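Local coordinates for protein-tyrosine-phosphatase (Vibrio vulnificus, PDB 7DHF) that probably catalyses the hydrolysis of phosphotyrosine in proteins to tyrosine and phosphate, as a low-molecular-weight protein tyrosine phosphatase, at residues 16-21 with 88-93; 35-40 with 68-73. The protein carries 1 engineered substitution. All coordinates share one frame; numbering follows the deposited sequence.

Contact 1 of 2, residues 16-21 with 88-93; sequences ICRSPT and VMEKGH. With PO4 (phosphate ion), chain E.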
ATOM      1  N   ILE A  16      -2.031   2.322   7.725  1.00  9.40           N
ATOM      2  CA  ILE A  16      -1.036   2.391   8.793  1.00 10.20           C
ATOM      3  C   ILE A  16      -0.049   1.233   8.787  1.00 10.06           C
ATOM      4  O   ILE A  16       1.025   1.352   9.407  1.00 10.38           O
ATOM      5  CB  ILE A  16      -1.692   2.530  10.189  1.00 10.77           C
ATOM      6  CG1 ILE A  16      -2.677   1.384  10.444  1.00 11.34           C
ATOM      7  CG2 ILE A  16      -2.367   3.889  10.328  1.00 10.92           C
ATOM      8  CD1 ILE A  16      -3.108   1.250  11.896  1.00 13.29           C
ATOM      9  N   CYS A  17      -0.335   0.108   8.127  1.00  9.88           N
ATOM     10  CA  CYS A  17       0.562  -1.043   8.153  1.00  9.68           C
ATOM     11  C   CYS A  17       1.064  -1.410   6.758  1.00  9.41           C
ATOM     12  O   CYS A  17       2.179  -1.037   6.383  1.00 10.08           O
ATOM     13  CB  CYS A  17      -0.125  -2.244   8.814  1.00 10.70           C
ATOM     14  SG  CYS A  17      -0.440  -2.031  10.590  1.00 11.29           S
ATOM     15  N   ARG A  18       0.254  -2.136   5.983  1.00  9.33           N
ATOM     16  CA  ARG A  18       0.722  -2.658   4.699  1.00  9.53           C
ATOM     17  C   ARG A  18       0.912  -1.546   3.679  1.00  8.85           C
ATOM     18  O   ARG A  18       1.921  -1.511   2.965  1.00  9.68           O
ATOM     19  CB  ARG A  18      -0.275  -3.671   4.145  1.00  9.80           C
ATOM     20  CG  ARG A  18      -0.426  -4.934   4.955  1.00  9.95           C
ATOM     21  CD  ARG A  18      -1.699  -5.652   4.563  1.00 10.58           C
ATOM     22  NE  ARG A  18      -2.871  -4.855   4.912  1.00 10.38           N
ATOM     23  CZ  ARG A  18      -4.123  -5.206   4.649  1.00 10.20           C
ATOM     24  NH1 ARG A  18      -4.379  -6.349   4.025  1.00 10.67           N
ATOM     25  NH2 ARG A  18      -5.120  -4.412   5.010  1.00 10.93           N
ATOM     26  N   SER A  19      -0.065  -0.653   3.558  1.00  8.71           N
ATOM     27  CA  SER A  19      -0.020   0.289   2.448  1.00  8.92           C
ATOM     28  C   SER A  19       1.090   1.327   2.609  1.00  9.08           C
ATOM     29  O   SER A  19       1.754   1.647   1.616  1.00  9.32           O
ATOM     30  CB  SER A  19      -1.393   0.907   2.154  1.00  9.24           C
ATOM     31  OG  SER A  19      -2.002   1.463   3.298  1.00  9.72           O
ATOM     32  N   PRO A  20       1.364   1.863   3.810  1.00  9.17           N
ATOM     33  CA  PRO A  20       2.565   2.709   3.930  1.00  9.24           C
ATOM     34  C   PRO A  20       3.852   1.940   3.700  1.00  8.78           C
ATOM     35  O   PRO A  20       4.798   2.481   3.114  1.00  9.25           O
ATOM     36  CB  PRO A  20       2.470   3.284   5.351  1.00 10.74           C
ATOM     37  CG  PRO A  20       1.571   2.375   6.080  1.00 10.65           C
ATOM     38  CD  PRO A  20       0.589   1.859   5.064  1.00 10.21           C
ATOM     39  N   THR A  21       3.921   0.688   4.154  1.00  9.23           N
ATOM     40  CA  THR A  21       5.109  -0.121   3.899  1.00  8.84           C
ATOM     41  C   THR A  21       5.309  -0.324   2.403  1.00  9.75           C
ATOM     42  O   THR A  21       6.404  -0.103   1.876  1.00  9.86           O
ATOM     43  CB  THR A  21       4.999  -1.463   4.628  1.00  9.93           C
ATOM     44  OG1 THR A  21       4.912  -1.241   6.043  1.00  9.91           O
ATOM     45  CG2 THR A  21       6.213  -2.342   4.339  1.00 10.79           C
ATOM     46  N   VAL A  88      -3.705  -2.583  -4.813  1.00  9.95           N
ATOM     47  CA  VAL A  88      -4.396  -2.933  -3.576  1.00  9.67           C
ATOM     48  C   VAL A  88      -3.732  -4.149  -2.947  1.00  9.75           C
ATOM     49  O   VAL A  88      -3.156  -5.001  -3.634  1.00  9.97           O
ATOM     50  CB  VAL A  88      -5.905  -3.178  -3.799  1.00 10.68           C
ATOM     51  CG1 VAL A  88      -6.587  -1.909  -4.283  1.00 11.71           C
ATOM     52  CG2 VAL A  88      -6.137  -4.331  -4.773  1.00 11.80           C
ATOM     53  N   MET A  89      -3.841  -4.249  -1.621  1.00  9.75           N
ATOM     54  CA  MET A  89      -3.190  -5.335  -0.897  1.00  9.81           C
ATOM     55  C   MET A  89      -3.994  -6.629  -0.930  1.00 10.23           C
ATOM     56  O   MET A  89      -3.408  -7.712  -0.821  1.00 10.96           O
ATOM     57  CB  MET A  89      -2.916  -4.909   0.546  1.00 10.13           C
ATOM     58  CG  MET A  89      -1.753  -3.946   0.674  1.00  9.99           C
ATOM     59  SD  MET A  89      -0.184  -4.746   0.273  1.00 10.12           S
ATOM     60  CE  MET A  89       0.893  -3.326   0.095  1.00 10.23           C
ATOM     61  N   GLU A  90      -5.316  -6.547  -1.080  1.00 10.61           N
ATOM     62  CA  GLU A  90      -6.171  -7.722  -1.167  1.00 11.91           C
ATOM     63  C   GLU A  90      -7.101  -7.581  -2.362  1.00 11.72           C
ATOM     64  O   GLU A  90      -7.556  -6.481  -2.686  1.00 11.83           O
ATOM     65  CB  GLU A  90      -7.029  -7.898   0.095  1.00 12.36           C
ATOM     66  CG  GLU A  90      -6.230  -8.121   1.364  1.00 13.58           C
ATOM     67  CD  GLU A  90      -7.108  -8.244   2.599  1.00 15.68           C
ATOM     68  OE1 GLU A  90      -8.255  -8.723   2.481  1.00 18.68           O
ATOM     69  OE2 GLU A  90      -6.651  -7.853   3.692  1.00 15.97           O
ATOM     70  N   LYS A  91      -7.392  -8.713  -3.010  1.00 11.78           N
ATOM     71  CA  LYS A  91      -8.294  -8.687  -4.159  1.00 13.56           C
ATOM     72  C   LYS A  91      -9.638  -8.071  -3.789  1.00 14.16           C
ATOM     73  O   LYS A  91     -10.209  -7.298  -4.567  1.00 14.62           O
ATOM     74  CB  LYS A  91      -8.482 -10.101  -4.716  1.00 17.95           C
ATOM     75  CG  LYS A  91      -9.647 -10.249  -5.696  1.00 23.99           C
ATOM     76  CD  LYS A  91      -9.551  -9.297  -6.885  1.00 29.44           C
ATOM     77  CE  LYS A  91      -8.369  -9.627  -7.781  1.00 32.67           C
ATOM     78  NZ  LYS A  91      -8.704  -9.449  -9.222  1.00 34.79           N
ATOM     79  N   GLY A  92     -10.157  -8.397  -2.604  1.00 14.01           N
ATOM     80  CA  GLY A  92     -11.428  -7.846  -2.170  1.00 14.80           C
ATOM     81  C   GLY A  92     -11.445  -6.334  -2.077  1.00 14.73           C
ATOM     82  O   GLY A  92     -12.521  -5.729  -2.122  1.00 15.95           O
ATOM     83  N   HIS A  93     -10.275  -5.705  -1.948  1.00 13.61           N
ATOM     84  CA  HIS A  93     -10.218  -4.250  -1.876  1.00 13.93           C
ATOM     85  C   HIS A  93     -10.656  -3.586  -3.174  1.00 15.45           C
ATOM     86  O   HIS A  93     -11.077  -2.425  -3.147  1.00 16.79           O
ATOM     87  CB  HIS A  93      -8.797  -3.800  -1.539  1.00 12.84           C
ATOM     88  CG  HIS A  93      -8.335  -4.221  -0.181  1.00 11.69           C
ATOM     89  ND1 HIS A  93      -7.005  -4.248   0.176  1.00 11.96           N
ATOM     90  CD2 HIS A  93      -9.026  -4.628   0.910  1.00 13.03           C
ATOM     91  CE1 HIS A  93      -6.895  -4.656   1.428  1.00 12.35           C
ATOM     92  NE2 HIS A  93      -8.107  -4.893   1.896  1.00 12.97           N
TER
HETATM   93  P   PO4 E 201      -3.230  -1.216   6.112  1.00  9.78           P
HETATM   94  O1  PO4 E 201      -3.179  -0.494   7.443  1.00 10.09           O
HETATM   95  O2  PO4 E 201      -2.412  -2.480   6.235  1.00 10.22           O
HETATM   96  O3  PO4 E 201      -2.623  -0.300   5.077  1.00 11.78           O
HETATM   97  O4  PO4 E 201      -4.669  -1.548   5.786  1.00 10.73           O
HETATM   98  O   HOH W   1      -7.696  -5.656   4.688  1.00 16.44           O
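Arg18 and Glu90 meet tip to tip, their side chains crossing at about a right angle. Glu90 OE2 takes Arg18 NH1 at 2.7 Å through its anti lone pair, forming a salt bridge in which the carboxylate is turned 56° from the guanidinium plane. The acid sits at the guanidinium edge, as does the phosphate. A bend at chi3 (-65°) swings the head of Arg18 round, and NE then points almost straight (178°) at phosphate O2, 2.8 Å away, while NH2 reaches O4. Met89 packs along Arg18: CB over one guanidinium face, CG 3.8 Å from Arg18 CB, and methyl CE near the backbone Arg18 O. A water joins Arg18 NH2, Glu90 OE2 and His93 NE2, and Glu90 CB covers one face of the His93 ring. With Ile120 O also accepting from NH1, the rotation of the guanidinium is fixed from several sides. Backbone N-H groups of Ile16, Cys17, Arg18 and Ser19, with those of Val13 and Gly14, complete the phosphate cradle; Ser19 OG adds a 2.6 Å bond to phosphate O3. This is the phosphate-binding P-loop of the protein tyrosine phosphatases, here with an engineered alanine at the predicted nucleophile position, Ala12.

Contact 2 of 2, residues 35-40 with 68-73; sequences VASAGI and ENHQSQ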
ATOM      1  N   VAL A  35       5.207   7.627  -5.491  1.00 11.11           N
ATOM      2  CA  VAL A  35       4.410   6.598  -4.835  1.00 10.54           C
ATOM      3  C   VAL A  35       3.803   7.194  -3.575  1.00  9.94           C
ATOM      4  O   VAL A  35       4.506   7.830  -2.781  1.00 11.49           O
ATOM      5  CB  VAL A  35       5.244   5.348  -4.499  1.00 11.10           C
ATOM      6  CG1 VAL A  35       4.330   4.201  -4.095  1.00 10.67           C
ATOM      7  CG2 VAL A  35       6.118   4.946  -5.679  1.00 11.05           C
ATOM      8  N   ALA A  36       2.502   6.986  -3.395  1.00  9.78           N
ATOM      9  CA  ALA A  36       1.780   7.379  -2.195  1.00  9.83           C
ATOM     10  C   ALA A  36       0.907   6.205  -1.765  1.00  9.06           C
ATOM     11  O   ALA A  36       0.935   5.132  -2.376  1.00  9.81           O
ATOM     12  CB  ALA A  36       0.939   8.636  -2.445  1.00 11.74           C
ATOM     13  N   SER A  37       0.121   6.399  -0.707  1.00  9.48           N
ATOM     14  CA  SER A  37      -0.765   5.340  -0.246  1.00  9.74           C
ATOM     15  C   SER A  37      -2.001   5.935   0.411  1.00  9.74           C
ATOM     16  O   SER A  37      -2.026   7.107   0.796  1.00 10.09           O
ATOM     17  CB  SER A  37      -0.054   4.374   0.711  1.00  9.36           C
ATOM     18  OG  SER A  37       0.448   5.045   1.857  1.00  9.88           O
ATOM     19  N   ALA A  38      -3.032   5.102   0.537  1.00  9.40           N
ATOM     20  CA  ALA A  38      -4.282   5.525   1.150  1.00  9.58           C
ATOM     21  C   ALA A  38      -5.040   4.302   1.644  1.00 10.13           C
ATOM     22  O   ALA A  38      -4.751   3.167   1.253  1.00 10.49           O
ATOM     23  CB  ALA A  38      -5.151   6.320   0.172  1.00 10.35           C
ATOM     24  N   GLY A  39      -6.025   4.556   2.500  1.00  9.35           N
ATOM     25  CA  GLY A  39      -6.818   3.496   3.088  1.00 10.39           C
ATOM     26  C   GLY A  39      -8.298   3.627   2.798  1.00 10.03           C
ATOM     27  O   GLY A  39      -8.872   4.715   2.914  1.00 10.57           O
ATOM     28  N   ILE A  40      -8.927   2.508   2.428  1.00 11.29           N
ATOM     29  CA  ILE A  40     -10.351   2.500   2.102  1.00 12.31           C
ATOM     30  C   ILE A  40     -11.196   2.891   3.306  1.00 12.15           C
ATOM     31  O   ILE A  40     -12.289   3.448   3.149  1.00 12.81           O
ATOM     32  CB  ILE A  40     -10.743   1.114   1.551  1.00 14.08           C
ATOM     33  CG1 ILE A  40     -10.098   0.891   0.184  1.00 15.03           C
ATOM     34  CG2 ILE A  40     -12.259   0.963   1.462  1.00 15.75           C
ATOM     35  CD1 ILE A  40     -10.053  -0.556  -0.238  1.00 17.14           C
ATOM     36  N   GLU A  68       9.035   6.477   8.259  1.00 11.75           N
ATOM     37  CA  GLU A  68       8.768   7.585   9.157  1.00 12.86           C
ATOM     38  C   GLU A  68       8.027   8.688   8.409  1.00 12.03           C
ATOM     39  O   GLU A  68       7.994   8.728   7.175  1.00 12.36           O
ATOM     40  CB  GLU A  68      10.080   8.140   9.710  1.00 16.30           C
ATOM     41  CG  GLU A  68      10.814   7.190  10.647  1.00 20.90           C
ATOM     42  CD  GLU A  68      10.208   7.150  12.036  1.00 25.93           C
ATOM     43  OE1 GLU A  68       9.278   7.938  12.306  1.00 29.46           O
ATOM     44  OE2 GLU A  68      10.666   6.332  12.861  1.00 29.68           O
ATOM     45  N   ASN A  69       7.417   9.586   9.176  1.00 12.70           N
ATOM     46  CA  ASN A  69       6.770  10.769   8.620  1.00 13.60           C
ATOM     47  C   ASN A  69       5.642  10.401   7.664  1.00 14.01           C
ATOM     48  O   ASN A  69       5.387  11.105   6.685  1.00 16.96           O
ATOM     49  CB  ASN A  69       7.789  11.690   7.947  1.00 16.37           C
ATOM     50  CG  ASN A  69       8.960  12.009   8.851  1.00 20.24           C
ATOM     51  OD1 ASN A  69      10.120  11.811   8.485  1.00 23.01           O
ATOM     52  ND2 ASN A  69       8.661  12.486  10.050  1.00 21.07           N
ATOM     53  N   HIS A  70       4.966   9.293   7.941  1.00 11.85           N
ATOM     54  CA  HIS A  70       3.771   8.918   7.208  1.00 10.79           C
ATOM     55  C   HIS A  70       2.542   9.453   7.930  1.00 10.67           C
ATOM     56  O   HIS A  70       2.513   9.543   9.160  1.00 11.66           O
ATOM     57  CB  HIS A  70       3.665   7.397   7.106  1.00 10.37           C
ATOM     58  CG  HIS A  70       2.379   6.925   6.510  1.00 10.23           C
ATOM     59  ND1 HIS A  70       2.085   7.066   5.171  1.00 10.25           N
ATOM     60  CD2 HIS A  70       1.299   6.333   7.073  1.00 10.36           C
ATOM     61  CE1 HIS A  70       0.883   6.574   4.933  1.00 10.23           C
ATOM     62  NE2 HIS A  70       0.385   6.122   6.070  1.00 10.37           N
ATOM     63  N   GLN A  71       1.528   9.819   7.151  1.00 11.12           N
ATOM     64  CA  GLN A  71       0.232  10.219   7.682  1.00 11.83           C
ATOM     65  C   GLN A  71      -0.846   9.452   6.934  1.00 10.62           C
ATOM     66  O   GLN A  71      -0.977   9.593   5.714  1.00 10.97           O
ATOM     67  CB  GLN A  71       0.012  11.724   7.520  1.00 14.40           C
ATOM     68  CG  GLN A  71       0.959  12.588   8.330  1.00 17.46           C
ATOM     69  CD  GLN A  71       0.756  14.064   8.060  1.00 22.23           C
ATOM     70  OE1 GLN A  71       0.841  14.513   6.917  1.00 26.30           O
ATOM     71  NE2 GLN A  71       0.473  14.824   9.108  1.00 23.57           N
ATOM     72  N   SER A  72      -1.613   8.646   7.662  1.00 10.37           N
ATOM     73  CA  SER A  72      -2.705   7.898   7.056  1.00  9.86           C
ATOM     74  C   SER A  72      -3.711   8.849   6.415  1.00 10.11           C
ATOM     75  O   SER A  72      -4.059   9.887   6.985  1.00 10.48           O
ATOM     76  CB  SER A  72      -3.404   7.057   8.121  1.00 10.79           C
ATOM     77  OG  SER A  72      -4.591   6.471   7.618  1.00 10.33           O
ATOM     78  N   GLN A  73      -4.174   8.492   5.215  1.00 10.03           N
ATOM     79  CA  GLN A  73      -5.177   9.285   4.519  1.00 10.54           C
ATOM     80  C   GLN A  73      -6.249   8.374   3.936  1.00 10.80           C
ATOM     81  O   GLN A  73      -6.011   7.198   3.645  1.00 10.68           O
ATOM     82  CB  GLN A  73      -4.567  10.159   3.410  1.00 10.90           C
ATOM     83  CG  GLN A  73      -4.202   9.420   2.131  1.00 10.39           C
ATOM     84  CD  GLN A  73      -3.667  10.356   1.068  1.00 11.56           C
ATOM     85  OE1 GLN A  73      -4.150  11.479   0.915  1.00 14.00           O
ATOM     86  NE2 GLN A  73      -2.659   9.905   0.335  1.00 11.53           N
TER
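Gln73 O is approached by two neighbouring groups of the strand: Gly39 N donates to it at 2.9 Å, and Ala38 CA adds a bent CA-H...O contact at 3.5 Å. The same residue reaches back with its side chain. Its first torsion (77°) sets CG between the backbone N and the carbonyl carbon, and the extended remainder carries Gln73 NE2 to 2.9 Å from Ser37 O. That bond is close to straight at the hydrogen (167°) and lies near the Gln73 amide plane, although NE2 is tilted from the plane of the Ser37 carbonyl. Gln73 thus holds the polar groups that flank Ala38, with its CG packed 3.8 Å from Ala38 CB. Farther along, His70 CE1 stands 3.5 Å from Ser37 OG. Each partner's polar end is satisfied elsewhere: Ser37 OG bonds to Glu23 and Asn15, and His70 NE2 to Asn15 O. Strand 34-39 is the outermost on its side of the parallel sheet. Its backbone pairs with strand 7-12 through Ala36 and Ala38, its Ser37 and Gly39 meet the loop between helices 54-61 and 77-80, and helix 18-29 packs against both Ser37 and His70.

Overall arrangement
Both contacts are largely buried, but they illustrate how chemistry follows position in a fold. Contact 1 lies near the centre of the chain, at the phosphate site, and relies on an ionic pair, a bound water and an anion gripped by backbone amides and by the side chains of Arg18 and Ser19. Contact 2 lies farther out, with Gln73 partly exposed, and uses neutral amide and carbonyl bonds to hold a loop to the outermost strand. The two touch directly: Ser19 O packs on Ser37 CB, Pro20 CB on His70 NE2, and Ile40 CD1 on His93 O. Asn15 of the P-loop bonds to Ser19, Ser37, His70 and Gln73, so the last three probably form a second shell positioning that loop.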